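Long-range contacts in trichothecene 3-O-acetyltransferase (Gibberella zeae, PDB 2RKT), which transfers an acetyl group, probably from acetyl-CoA, to the 3-hydroxyl of trichothecene toxins such as deoxynivalenol, as a BAHD-superfamily enzyme: residues Gly385-Asp390 with Phe415-Pro420; Gln165-Arg170 with Ser303-Gly308; Gly69-Ser74 with Asp360-Ser365. All blocks are in the same frame, centred on the assembly; numbering follows the deposited sequence.

Contact 1. Residues Gly385-Asp390 with Phe415-Pro420; sequences GLWDYD and FMPKKP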
ATOM      1  N   GLY A 385     -10.278   5.491  -2.467  1.00 15.52           N
ATOM      2  CA  GLY A 385     -11.199   6.195  -3.344  1.00 14.42           C
ATOM      3  C   GLY A 385     -10.587   6.659  -4.651  1.00 14.13           C
ATOM      4  O   GLY A 385     -11.233   7.444  -5.362  1.00 13.40           O
ATOM      5  N   LEU A 386      -9.397   6.151  -4.981  1.00 13.33           N
ATOM      6  CA  LEU A 386      -8.606   6.593  -6.157  1.00 13.97           C
ATOM      7  C   LEU A 386      -9.313   6.601  -7.551  1.00 14.22           C
ATOM      8  O   LEU A 386      -9.004   7.464  -8.409  1.00 12.88           O
ATOM      9  CB  LEU A 386      -7.297   5.791  -6.267  1.00 15.02           C
ATOM     10  CG  LEU A 386      -6.250   5.960  -5.161  1.00 15.45           C
ATOM     11  CD1 LEU A 386      -5.265   4.759  -5.155  1.00 14.38           C
ATOM     12  CD2 LEU A 386      -5.524   7.338  -5.233  1.00 17.50           C
ATOM     13  N   TRP A 387     -10.276   5.684  -7.761  1.00 13.56           N
ATOM     14  CA  TRP A 387     -10.997   5.649  -9.021  1.00 13.83           C
ATOM     15  C   TRP A 387     -11.844   6.888  -9.305  1.00 14.36           C
ATOM     16  O   TRP A 387     -12.316   7.072 -10.434  1.00 13.98           O
ATOM     17  CB  TRP A 387     -11.859   4.373  -9.180  1.00 14.26           C
ATOM     18  CG  TRP A 387     -11.052   3.089  -9.423  1.00 14.06           C
ATOM     19  CD1 TRP A 387     -10.593   2.233  -8.464  1.00 14.53           C
ATOM     20  CD2 TRP A 387     -10.645   2.535 -10.681  1.00 14.59           C
ATOM     21  NE1 TRP A 387      -9.942   1.165  -9.054  1.00 15.29           N
ATOM     22  CE2 TRP A 387      -9.961   1.333 -10.410  1.00 12.25           C
ATOM     23  CE3 TRP A 387     -10.817   2.927 -12.020  1.00 13.51           C
ATOM     24  CZ2 TRP A 387      -9.402   0.539 -11.409  1.00 15.80           C
ATOM     25  CZ3 TRP A 387     -10.282   2.128 -13.012  1.00 13.76           C
ATOM     26  CH2 TRP A 387      -9.588   0.938 -12.701  1.00 17.15           C
ATOM     27  N   ASP A 388     -12.087   7.712  -8.283  1.00 14.69           N
ATOM     28  CA  ASP A 388     -12.863   8.940  -8.507  1.00 15.37           C
ATOM     29  C   ASP A 388     -12.050  10.211  -8.841  1.00 15.38           C
ATOM     30  O   ASP A 388     -12.640  11.279  -9.090  1.00 14.33           O
ATOM     31  CB  ASP A 388     -13.755   9.222  -7.301  1.00 16.33           C
ATOM     32  CG  ASP A 388     -14.892  10.196  -7.629  1.00 19.08           C
ATOM     33  OD1 ASP A 388     -15.555  10.031  -8.701  1.00 17.13           O
ATOM     34  OD2 ASP A 388     -15.108  11.102  -6.778  1.00 21.58           O
ATOM     35  N   TYR A 389     -10.717  10.134  -8.801  1.00 15.69           N
ATOM     36  CA  TYR A 389      -9.943  11.373  -8.907  1.00 15.18           C
ATOM     37  C   TYR A 389      -9.580  11.750 -10.324  1.00 14.99           C
ATOM     38  O   TYR A 389      -8.880  11.005 -11.018  1.00 13.27           O
ATOM     39  CB  TYR A 389      -8.726  11.374  -7.990  1.00 15.08           C
ATOM     40  CG  TYR A 389      -9.006  10.869  -6.611  1.00 15.12           C
ATOM     41  CD1 TYR A 389      -7.989  10.220  -5.878  1.00 14.96           C
ATOM     42  CD2 TYR A 389     -10.259  11.059  -6.003  1.00 14.30           C
ATOM     43  CE1 TYR A 389      -8.217   9.743  -4.597  1.00 14.04           C
ATOM     44  CE2 TYR A 389     -10.519  10.508  -4.738  1.00 16.15           C
ATOM     45  CZ  TYR A 389      -9.476   9.875  -4.034  1.00 16.00           C
ATOM     46  OH  TYR A 389      -9.694   9.316  -2.787  1.00 16.42           O
ATOM     47  N   ASP A 390     -10.082  12.900 -10.756  1.00 14.37           N
ATOM     48  CA  ASP A 390      -9.784  13.439 -12.098  1.00 14.98           C
ATOM     49  C   ASP A 390      -8.752  14.602 -12.052  1.00 15.67           C
ATOM     50  O   ASP A 390      -8.172  14.947 -13.079  1.00 16.49           O
ATOM     51  CB  ASP A 390     -11.085  13.841 -12.815  1.00 14.25           C
ATOM     52  CG  ASP A 390     -11.967  14.758 -11.963  1.00 14.90           C
ATOM     53  OD1 ASP A 390     -11.445  15.758 -11.400  1.00 13.63           O
ATOM     54  OD2 ASP A 390     -13.195  14.460 -11.830  1.00 12.72           O
ATOM     55  N   PHE A 415      -4.323  -5.871  -2.711  1.00 15.21           N
ATOM     56  CA  PHE A 415      -5.501  -5.730  -3.532  1.00 15.42           C
ATOM     57  C   PHE A 415      -5.551  -4.262  -3.947  1.00 14.18           C
ATOM     58  O   PHE A 415      -5.482  -3.369  -3.090  1.00 14.92           O
ATOM     59  CB  PHE A 415      -6.799  -6.089  -2.784  1.00 15.31           C
ATOM     60  CG  PHE A 415      -6.895  -7.555  -2.320  1.00 18.80           C
ATOM     61  CD1 PHE A 415      -6.055  -8.540  -2.855  1.00 18.85           C
ATOM     62  CD2 PHE A 415      -7.888  -7.930  -1.394  1.00 18.26           C
ATOM     63  CE1 PHE A 415      -6.148  -9.890  -2.447  1.00 20.24           C
ATOM     64  CE2 PHE A 415      -8.028  -9.285  -0.973  1.00 20.25           C
ATOM     65  CZ  PHE A 415      -7.131 -10.276  -1.511  1.00 17.40           C
HETATM   66  N   MSE A 416      -5.680  -4.028  -5.244  1.00 13.35           N
HETATM   67  CA  MSE A 416      -5.967  -2.689  -5.792  1.00 13.25           C
HETATM   68  C   MSE A 416      -7.322  -2.123  -5.313  1.00 14.38           C
HETATM   69  O   MSE A 416      -8.244  -2.903  -4.969  1.00 14.83           O
HETATM   70  CB  MSE A 416      -5.964  -2.774  -7.326  1.00 13.95           C
HETATM   71  CG  MSE A 416      -4.574  -3.139  -7.920  1.00 13.33           C
HETATM   72 SE   MSE A 416      -3.079  -2.006  -7.311  1.00 18.24          SE
HETATM   73  CE  MSE A 416      -2.341  -3.092  -5.903  1.00 12.92           C
ATOM     74  N   PRO A 417      -7.494  -0.776  -5.340  1.00 14.57           N
ATOM     75  CA  PRO A 417      -8.871  -0.252  -5.189  1.00 15.01           C
ATOM     76  C   PRO A 417      -9.792  -0.970  -6.172  1.00 15.28           C
ATOM     77  O   PRO A 417      -9.425  -1.146  -7.333  1.00 16.31           O
ATOM     78  CB  PRO A 417      -8.768   1.224  -5.643  1.00 15.06           C
ATOM     79  CG  PRO A 417      -7.326   1.579  -5.605  1.00 15.95           C
ATOM     80  CD  PRO A 417      -6.479   0.285  -5.518  1.00 14.11           C
ATOM     81  N   LYS A 418     -10.952  -1.395  -5.698  1.00 15.10           N
ATOM     82  CA  LYS A 418     -11.922  -2.093  -6.482  1.00 15.77           C
ATOM     83  C   LYS A 418     -12.332  -1.203  -7.648  1.00 16.23           C
ATOM     84  O   LYS A 418     -12.585  -0.010  -7.455  1.00 16.02           O
ATOM     85  CB  LYS A 418     -13.105  -2.363  -5.556  1.00 17.44           C
ATOM     86  CG  LYS A 418     -14.398  -2.869  -6.174  1.00 19.97           C
ATOM     87  CD  LYS A 418     -15.410  -2.777  -5.042  1.00 21.11           C
ATOM     88  CE  LYS A 418     -16.797  -2.394  -5.474  1.00 22.03           C
ATOM     89  NZ  LYS A 418     -17.609  -2.072  -4.213  1.00 21.63           N
ATOM     90  N   LYS A 419     -12.372  -1.764  -8.842  1.00 15.61           N
ATOM     91  CA  LYS A 419     -12.831  -1.029  -9.986  1.00 16.81           C
ATOM     92  C   LYS A 419     -14.325  -0.875  -9.789  1.00 17.40           C
ATOM     93  O   LYS A 419     -14.963  -1.739  -9.181  1.00 17.54           O
ATOM     94  CB  LYS A 419     -12.511  -1.761 -11.282  1.00 16.36           C
ATOM     95  CG  LYS A 419     -12.692  -0.890 -12.550  1.00 18.11           C
ATOM     96  CD  LYS A 419     -12.408  -1.653 -13.820  1.00 17.09           C
ATOM     97  CE  LYS A 419     -12.877  -0.856 -15.058  1.00 19.21           C
ATOM     98  NZ  LYS A 419     -12.231  -1.449 -16.292  1.00 19.65           N
ATOM     99  N   PRO A 420     -14.880   0.253 -10.238  1.00 18.37           N
ATOM    100  CA  PRO A 420     -16.304   0.461 -10.041  1.00 18.62           C
ATOM    101  C   PRO A 420     -17.235  -0.537 -10.718  1.00 18.58           C
ATOM    102  O   PRO A 420     -18.362  -0.663 -10.282  1.00 18.86           O
ATOM    103  CB  PRO A 420     -16.520   1.886 -10.580  1.00 19.72           C
ATOM    104  CG  PRO A 420     -15.186   2.543 -10.414  1.00 17.33           C
ATOM    105  CD  PRO A 420     -14.234   1.447 -10.818  1.00 17.77           C
TER

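Contact 2. Residues Gln165-Arg170 with Ser303-Gly308; sequences QDAVIR and SNNYPG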
ATOM      1  N   GLN A 165      -2.548   8.237   2.573  1.00 14.31           N
ATOM      2  CA  GLN A 165      -2.128   8.646   1.244  1.00 14.63           C
ATOM      3  C   GLN A 165      -3.303   8.943   0.312  1.00 14.67           C
ATOM      4  O   GLN A 165      -3.291   9.931  -0.459  1.00 14.43           O
ATOM      5  CB  GLN A 165      -1.191   7.604   0.633  1.00 14.61           C
ATOM      6  CG  GLN A 165      -0.568   8.069  -0.710  1.00 13.98           C
ATOM      7  CD  GLN A 165       0.606   7.200  -1.109  1.00 17.54           C
ATOM      8  OE1 GLN A 165       1.207   6.522  -0.256  1.00 18.79           O
ATOM      9  NE2 GLN A 165       0.965   7.229  -2.393  1.00 15.18           N
ATOM     10  N   ASP A 166      -4.311   8.091   0.394  1.00 14.27           N
ATOM     11  CA  ASP A 166      -5.544   8.262  -0.378  1.00 14.88           C
ATOM     12  C   ASP A 166      -6.165   9.589   0.032  1.00 14.42           C
ATOM     13  O   ASP A 166      -6.644  10.351  -0.812  1.00 14.82           O
ATOM     14  CB  ASP A 166      -6.564   7.125  -0.091  1.00 13.22           C
ATOM     15  CG  ASP A 166      -7.816   7.268  -0.931  1.00 12.44           C
ATOM     16  OD1 ASP A 166      -7.657   7.728  -2.069  1.00 13.80           O
ATOM     17  OD2 ASP A 166      -8.940   6.912  -0.502  1.00 14.52           O
ATOM     18  N   ALA A 167      -6.212   9.837   1.344  1.00 15.26           N
ATOM     19  CA  ALA A 167      -6.748  11.107   1.858  1.00 14.88           C
ATOM     20  C   ALA A 167      -6.009  12.311   1.269  1.00 14.87           C
ATOM     21  O   ALA A 167      -6.640  13.286   0.883  1.00 15.77           O
ATOM     22  CB  ALA A 167      -6.699  11.152   3.404  1.00 14.58           C
ATOM     23  N   VAL A 168      -4.676  12.266   1.276  1.00 14.24           N
ATOM     24  CA  VAL A 168      -3.855  13.332   0.692  1.00 14.59           C
ATOM     25  C   VAL A 168      -4.101  13.519  -0.822  1.00 14.42           C
ATOM     26  O   VAL A 168      -4.372  14.641  -1.308  1.00 15.54           O
ATOM     27  CB  VAL A 168      -2.359  13.072   0.916  1.00 13.11           C
ATOM     28  CG1 VAL A 168      -1.534  14.118   0.161  1.00 15.51           C
ATOM     29  CG2 VAL A 168      -2.034  13.081   2.404  1.00 13.76           C
ATOM     30  N   ILE A 169      -3.993  12.430  -1.571  1.00 14.33           N
ATOM     31  CA  ILE A 169      -4.294  12.462  -3.018  1.00 14.00           C
ATOM     32  C   ILE A 169      -5.697  13.040  -3.296  1.00 14.27           C
ATOM     33  O   ILE A 169      -5.896  13.845  -4.229  1.00 14.59           O
ATOM     34  CB  ILE A 169      -4.163  11.048  -3.655  1.00 12.69           C
ATOM     35  CG1 ILE A 169      -2.726  10.553  -3.500  1.00 12.43           C
ATOM     36  CG2 ILE A 169      -4.626  11.094  -5.159  1.00 10.38           C
ATOM     37  CD1 ILE A 169      -2.472   9.044  -3.901  1.00 15.38           C
ATOM     38  N   ARG A 170      -6.682  12.587  -2.525  1.00 14.58           N
ATOM     39  CA  ARG A 170      -8.033  13.089  -2.647  1.00 14.83           C
ATOM     40  C   ARG A 170      -8.114  14.607  -2.479  1.00 15.65           C
ATOM     41  O   ARG A 170      -8.761  15.299  -3.277  1.00 15.10           O
ATOM     42  CB  ARG A 170      -8.949  12.429  -1.621  1.00 15.82           C
ATOM     43  CG  ARG A 170     -10.413  12.904  -1.750  1.00 15.86           C
ATOM     44  CD  ARG A 170     -11.383  11.976  -0.998  1.00 17.32           C
ATOM     45  NE  ARG A 170     -10.975  11.686   0.389  1.00 15.33           N
ATOM     46  CZ  ARG A 170     -10.520  10.508   0.831  1.00 19.74           C
ATOM     47  NH1 ARG A 170     -10.400   9.470  -0.006  1.00 17.28           N
ATOM     48  NH2 ARG A 170     -10.196  10.360   2.116  1.00 16.22           N
ATOM     49  N   SER A 303     -10.820  10.092  12.122  1.00 18.31           N
ATOM     50  CA  SER A 303     -11.345  10.394  10.786  1.00 17.13           C
ATOM     51  C   SER A 303     -10.692   9.587   9.650  1.00 17.19           C
ATOM     52  O   SER A 303      -9.474   9.386   9.626  1.00 15.50           O
ATOM     53  CB  SER A 303     -11.109  11.869  10.436  1.00 16.88           C
ATOM     54  OG  SER A 303     -11.650  12.138   9.132  1.00 17.58           O
ATOM     55  N   ASN A 304     -11.511   9.204   8.683  1.00 16.24           N
ATOM     56  CA  ASN A 304     -11.029   8.668   7.408  1.00 17.45           C
ATOM     57  C   ASN A 304     -10.062   9.613   6.650  1.00 17.86           C
ATOM     58  O   ASN A 304      -9.265   9.152   5.811  1.00 17.21           O
ATOM     59  CB  ASN A 304     -12.218   8.291   6.523  1.00 17.84           C
ATOM     60  CG  ASN A 304     -11.797   7.472   5.281  1.00 19.40           C
ATOM     61  OD1 ASN A 304     -11.236   6.385   5.417  1.00 17.58           O
ATOM     62  ND2 ASN A 304     -12.101   7.981   4.091  1.00 16.40           N
ATOM     63  N   ASN A 305     -10.128  10.921   6.969  1.00 17.52           N
ATOM     64  CA  ASN A 305      -9.311  11.925   6.327  1.00 18.15           C
ATOM     65  C   ASN A 305      -8.001  12.219   7.054  1.00 17.46           C
ATOM     66  O   ASN A 305      -7.154  12.971   6.543  1.00 16.48           O
ATOM     67  CB  ASN A 305     -10.123  13.198   6.020  1.00 18.41           C
ATOM     68  CG  ASN A 305     -11.166  12.964   4.954  1.00 21.51           C
ATOM     69  OD1 ASN A 305     -10.907  12.269   3.951  1.00 24.02           O
ATOM     70  ND2 ASN A 305     -12.361  13.519   5.155  1.00 22.07           N
ATOM     71  N   TYR A 306      -7.781  11.547   8.194  1.00 16.20           N
ATOM     72  CA  TYR A 306      -6.465  11.590   8.836  1.00 15.11           C
ATOM     73  C   TYR A 306      -5.377  11.028   7.890  1.00 14.38           C
ATOM     74  O   TYR A 306      -5.493   9.883   7.446  1.00 14.81           O
ATOM     75  CB  TYR A 306      -6.523  10.832  10.173  1.00 13.39           C
ATOM     76  CG  TYR A 306      -5.198  10.797  10.882  1.00 14.04           C
ATOM     77  CD1 TYR A 306      -4.668  11.967  11.426  1.00 13.93           C
ATOM     78  CD2 TYR A 306      -4.478   9.606  11.021  1.00 14.49           C
ATOM     79  CE1 TYR A 306      -3.422  11.990  12.040  1.00 15.43           C
ATOM     80  CE2 TYR A 306      -3.245   9.598  11.675  1.00  9.99           C
ATOM     81  CZ  TYR A 306      -2.726  10.814  12.179  1.00 13.16           C
ATOM     82  OH  TYR A 306      -1.510  10.900  12.854  1.00 15.08           O
ATOM     83  N   PRO A 307      -4.350  11.846   7.557  1.00 14.84           N
ATOM     84  CA  PRO A 307      -3.318  11.518   6.566  1.00 14.44           C
ATOM     85  C   PRO A 307      -2.105  10.725   7.030  1.00 14.82           C
ATOM     86  O   PRO A 307      -1.178  10.536   6.231  1.00 16.44           O
ATOM     87  CB  PRO A 307      -2.856  12.895   6.100  1.00 15.11           C
ATOM     88  CG  PRO A 307      -3.036  13.783   7.351  1.00 13.88           C
ATOM     89  CD  PRO A 307      -4.206  13.241   8.060  1.00 15.16           C
ATOM     90  N   GLY A 308      -2.094  10.269   8.276  1.00 14.60           N
ATOM     91  CA  GLY A 308      -0.936   9.630   8.839  1.00 15.35           C
ATOM     92  C   GLY A 308      -0.878   8.136   8.637  1.00 16.30           C
ATOM     93  O   GLY A 308      -1.437   7.577   7.654  1.00 16.18           O
TER
HETATM   94  O   HOH W   1      -9.159  13.895   2.148  1.00 27.06           O
HETATM   95  O   HOH W   2      -8.585   8.255   3.349  1.00 13.26           O

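Contact 3. Residues Gly69-Ser74 with Asp360-Ser365; sequences GNTGTS and DKSNVS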
ATOM      1  N   GLY A  69      21.894   3.219  21.314  1.00 35.42           N
ATOM      2  CA  GLY A  69      20.661   2.527  21.712  1.00 35.07           C
ATOM      3  C   GLY A  69      19.413   3.397  21.651  1.00 34.35           C
ATOM      4  O   GLY A  69      18.439   3.170  22.369  1.00 34.86           O
ATOM      5  N   ASN A  70      19.445   4.410  20.797  1.00 33.22           N
ATOM      6  CA  ASN A  70      18.243   5.151  20.451  1.00 31.96           C
ATOM      7  C   ASN A  70      18.170   5.227  18.923  1.00 30.16           C
ATOM      8  O   ASN A  70      19.054   5.797  18.271  1.00 30.28           O
ATOM      9  CB  ASN A  70      18.227   6.533  21.142  1.00 32.46           C
ATOM     10  CG  ASN A  70      16.936   7.296  20.895  1.00 33.55           C
ATOM     11  OD1 ASN A  70      16.496   7.426  19.761  1.00 35.68           O
ATOM     12  ND2 ASN A  70      16.310   7.779  21.963  1.00 34.97           N
ATOM     13  N   THR A  71      17.159   4.611  18.330  1.00 28.75           N
ATOM     14  CA  THR A  71      17.102   4.592  16.846  1.00 28.52           C
ATOM     15  C   THR A  71      16.569   5.903  16.207  1.00 27.94           C
ATOM     16  O   THR A  71      16.430   5.983  14.968  1.00 28.62           O
ATOM     17  CB  THR A  71      16.303   3.395  16.294  1.00 28.05           C
ATOM     18  OG1 THR A  71      15.038   3.367  16.937  1.00 27.59           O
ATOM     19  CG2 THR A  71      17.038   2.093  16.567  1.00 29.13           C
ATOM     20  N   GLY A  72      16.286   6.911  17.035  1.00 26.66           N
ATOM     21  CA  GLY A  72      15.889   8.229  16.516  1.00 26.84           C
ATOM     22  C   GLY A  72      14.391   8.493  16.503  1.00 25.37           C
ATOM     23  O   GLY A  72      13.577   7.620  16.780  1.00 25.35           O
ATOM     24  N   THR A  73      14.035   9.741  16.199  1.00 25.90           N
ATOM     25  CA  THR A  73      12.643  10.176  16.063  1.00 23.79           C
ATOM     26  C   THR A  73      12.612  11.017  14.786  1.00 22.94           C
ATOM     27  O   THR A  73      13.496  11.849  14.572  1.00 23.29           O
ATOM     28  CB  THR A  73      12.185  11.042  17.277  1.00 24.89           C
ATOM     29  OG1 THR A  73      12.269  10.268  18.470  1.00 24.05           O
ATOM     30  CG2 THR A  73      10.721  11.491  17.111  1.00 22.96           C
ATOM     31  N   SER A  74      11.596  10.763  13.957  1.00 21.48           N
ATOM     32  CA  SER A  74      11.402  11.449  12.706  1.00 20.53           C
ATOM     33  C   SER A  74      10.265  12.428  12.827  1.00 19.12           C
ATOM     34  O   SER A  74       9.300  12.197  13.572  1.00 18.65           O
ATOM     35  CB  SER A  74      11.052  10.453  11.626  1.00 21.14           C
ATOM     36  OG  SER A  74      12.214   9.772  11.223  1.00 22.50           O
ATOM     37  N   ASP A 360      15.002   2.196  21.180  1.00 29.46           N
ATOM     38  CA  ASP A 360      15.434   1.414  20.042  1.00 28.93           C
ATOM     39  C   ASP A 360      14.194   0.698  19.482  1.00 28.40           C
ATOM     40  O   ASP A 360      13.621  -0.161  20.136  1.00 27.77           O
ATOM     41  CB  ASP A 360      16.509   0.417  20.475  1.00 29.71           C
ATOM     42  CG  ASP A 360      17.099  -0.332  19.311  1.00 30.33           C
ATOM     43  OD1 ASP A 360      16.350  -0.688  18.385  1.00 32.75           O
ATOM     44  OD2 ASP A 360      18.315  -0.554  19.304  1.00 29.69           O
ATOM     45  N   LYS A 361      13.767   1.098  18.287  1.00 27.17           N
ATOM     46  CA  LYS A 361      12.559   0.562  17.666  1.00 26.33           C
ATOM     47  C   LYS A 361      12.903  -0.396  16.531  1.00 26.56           C
ATOM     48  O   LYS A 361      12.034  -0.716  15.694  1.00 25.44           O
ATOM     49  CB  LYS A 361      11.694   1.732  17.140  1.00 25.67           C
ATOM     50  CG  LYS A 361      11.074   2.519  18.243  1.00 23.69           C
ATOM     51  CD  LYS A 361      10.505   3.863  17.764  1.00 22.29           C
ATOM     52  CE  LYS A 361       9.684   4.524  18.848  1.00 24.21           C
ATOM     53  NZ  LYS A 361      10.557   4.926  20.019  1.00 24.48           N
ATOM     54  N   SER A 362      14.170  -0.846  16.493  1.00 26.48           N
ATOM     55  CA  SER A 362      14.678  -1.578  15.335  1.00 27.03           C
ATOM     56  C   SER A 362      14.262  -3.068  15.328  1.00 26.89           C
ATOM     57  O   SER A 362      14.433  -3.762  14.353  1.00 25.91           O
ATOM     58  CB  SER A 362      16.195  -1.423  15.224  1.00 28.35           C
ATOM     59  OG  SER A 362      16.838  -2.000  16.350  1.00 27.61           O
ATOM     60  N   ASN A 363      13.663  -3.522  16.415  1.00 27.26           N
ATOM     61  CA  ASN A 363      13.247  -4.909  16.552  1.00 27.52           C
ATOM     62  C   ASN A 363      11.731  -5.071  16.476  1.00 27.03           C
ATOM     63  O   ASN A 363      11.176  -6.063  16.943  1.00 27.58           O
ATOM     64  CB  ASN A 363      13.832  -5.462  17.856  1.00 26.95           C
ATOM     65  CG  ASN A 363      15.317  -5.200  17.954  1.00 30.55           C
ATOM     66  OD1 ASN A 363      16.057  -5.504  17.009  1.00 29.56           O
ATOM     67  ND2 ASN A 363      15.759  -4.544  19.054  1.00 32.37           N
ATOM     68  N   VAL A 364      11.056  -4.074  15.900  1.00 26.01           N
ATOM     69  CA  VAL A 364       9.604  -4.157  15.729  1.00 25.17           C
ATOM     70  C   VAL A 364       9.299  -4.194  14.238  1.00 24.46           C
ATOM     71  O   VAL A 364       9.858  -3.404  13.456  1.00 23.48           O
ATOM     72  CB  VAL A 364       8.828  -2.969  16.398  1.00 26.02           C
ATOM     73  CG1 VAL A 364       7.310  -3.079  16.136  1.00 25.65           C
ATOM     74  CG2 VAL A 364       9.114  -2.896  17.888  1.00 27.30           C
ATOM     75  N   SER A 365       8.434  -5.132  13.853  1.00 23.43           N
ATOM     76  CA  SER A 365       7.994  -5.239  12.474  1.00 23.14           C
ATOM     77  C   SER A 365       6.615  -5.848  12.471  1.00 22.42           C
ATOM     78  O   SER A 365       6.370  -6.804  13.220  1.00 21.88           O
ATOM     79  CB  SER A 365       8.923  -6.161  11.714  1.00 22.96           C
ATOM     80  OG  SER A 365       8.386  -6.446  10.433  1.00 24.48           O
TER
HETATM   81  O   HOH W   3      13.253   6.107  19.144  1.00 24.16           O
HETATM   82  O   HOH W   4      10.720   7.440  18.212  1.00 34.89           O

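Contact 1. Residues Gly385-Asp390 with Phe415-Pro420
W387, in the 3-10 turn just before the DFGWG-type motif of BAHD enzymes, which begins at D390, packs its indole against the proline-flanked run P417-P420 that follows strand 412-415. The backbone from P417 to K419 has polyproline-II angles, so its carbonyls project outward and can be reached from the side. W387 NE1 uses this by donating to P417 O at 2.9 Å with an N-H...O angle of 157°. The oxygen lies at the edge of the indole, near its plane, whereas the nitrogen stands above the carbonyl plane. The P417 ring crosses the indole at about a right angle, with W387 CD1 3.5 Å from P417 CB. One face of the indole is covered by aliphatic carbons in CH-pi contact: K419 CG lies 3.8 Å from the centroid of the six-membered ring, and P420 CD 4.0 Å from that of the five-membered ring. K419 brings CG there because CG is anti to its backbone N (chi1 -167°), while the extended chain beyond carries the ammonium away. Beside it, L386 CD1 touches P417 CG at 3.8 Å, and V401 of strand 400-402 packs against L386, W387 and P417 alike. A tryptophan with its N-H on a carbonyl and its ring against proline recalls SH3 domains binding polyproline-II ligands; here it joins the loop leading into the DFGWG-type motif to the turn after strand 412-415.

Contact 2. Residues Gln165-Arg170 with Ser303-Gly308
A167, on helix 162-176, and N305, in the type I turn from S303 to Y306, bring their CA atoms to 5.2 Å, an approach that the small alanine methyl allows; A167 CB rests 3.7 Å from N305 O. Three residues further on, R170 supplies the polar link. Its chain leaves with CG anti to the backbone N (chi1 -178°) and bends at chi3, which turns the guanidinium back over the helix toward the loop. R170 NH2 donates to N305 OD1 at 2.7 Å in a nearly straight bond that lies close to the guanidinium plane and meets the oxygen almost along the C=O axis, with the two planar groups 52° apart. An asparagine suits the place because its two ends do different work: OD1 takes this bond and one from a water also held by A167 O, while ND2 donates to E184, which fixes the rotation of the amide. A second water joins R170 NH2 to N304 O, 2.7 Å from that oxygen. R170 NH1 forms a salt bridge with D166 OD2, although the hydrogen bond within it is weak, and is also hydrogen-bonded to Y389 OH. On the loop side, S303 OG accepts from N305 N at 2.9 Å in an ST turn. V168 CG2 adds an apolar touch on P307 CB at 3.8 Å. Around this joint, Q165 and I169 set the helix on strands 21-29 and 148-156, helix 183-190 packs against N305 and P307, and G308 is hydrogen-bonded through its backbone to D161, the aspartate of the HXXXD signature.

Contact 3. Residues Gly69-Ser74 with Asp360-Ser365
The one direct hydrogen bond between T71 and K361, and between their two segments, falls on a side-chain hydroxyl: K361 N donates to T71 OG1 at 2.9 Å, an almost straight bond of 169°. With chi1 at 52°, OG1 sits between the backbone N and the carbonyl carbon and faces the loop, where the hydroxyl also bonds to P359 O; the T71 backbone pairs with P359 as well. A threonine can thus accept from one peptide and serve a neighbouring carbonyl, while its methyl leans on the loop, T71 CG2 lying 3.4 Å from D360 OD1 and also touching S362 CB. Each segment has its own Asx turn: N70 OD1 takes G72 N at 2.8 Å, and D360 OD1 takes S362 N at 2.9 Å. G72 suits its place because at its backbone angles (99/172) a side chain would jam against T71 O. A water 2.8 Å from G72 O carries the link on to K361 NZ. The lysine thereby holds two carbonyl oxygens directly, N358 O and L355 O near the end of helix 342-356, and a third, G72 O, through water. Hydroxyl, peptide N-H and water-linked ammonium do most of the work, which is consistent with a contact that can exist beside water at the surface.

Overall arrangement
Contacts 1 and 2 lie in the better-buried part of the molecule and touch each other: D166 on the helix of contact 2 hydrogen-bonds to Y389 OH and G385 N of contact 1, and I169 packs on Y389. Helix 162-176 therefore ties the 385-390 loop to the 303-308 turn. Contact 3 lies at the surface, its centre 25 Å from that of contact 2 and 35 Å from that of contact 1, although its two segments bracket contact 2 in the sequence. The chemistry follows position: an indole with aliphatic carbons over one face and its N-H on a carbonyl in contact 1, an arginine-asparagine pair with waters beside apolar packing in contact 2, and mainly polar links between a strand and a turn, through side-chain hydroxyl and water, in contact 3.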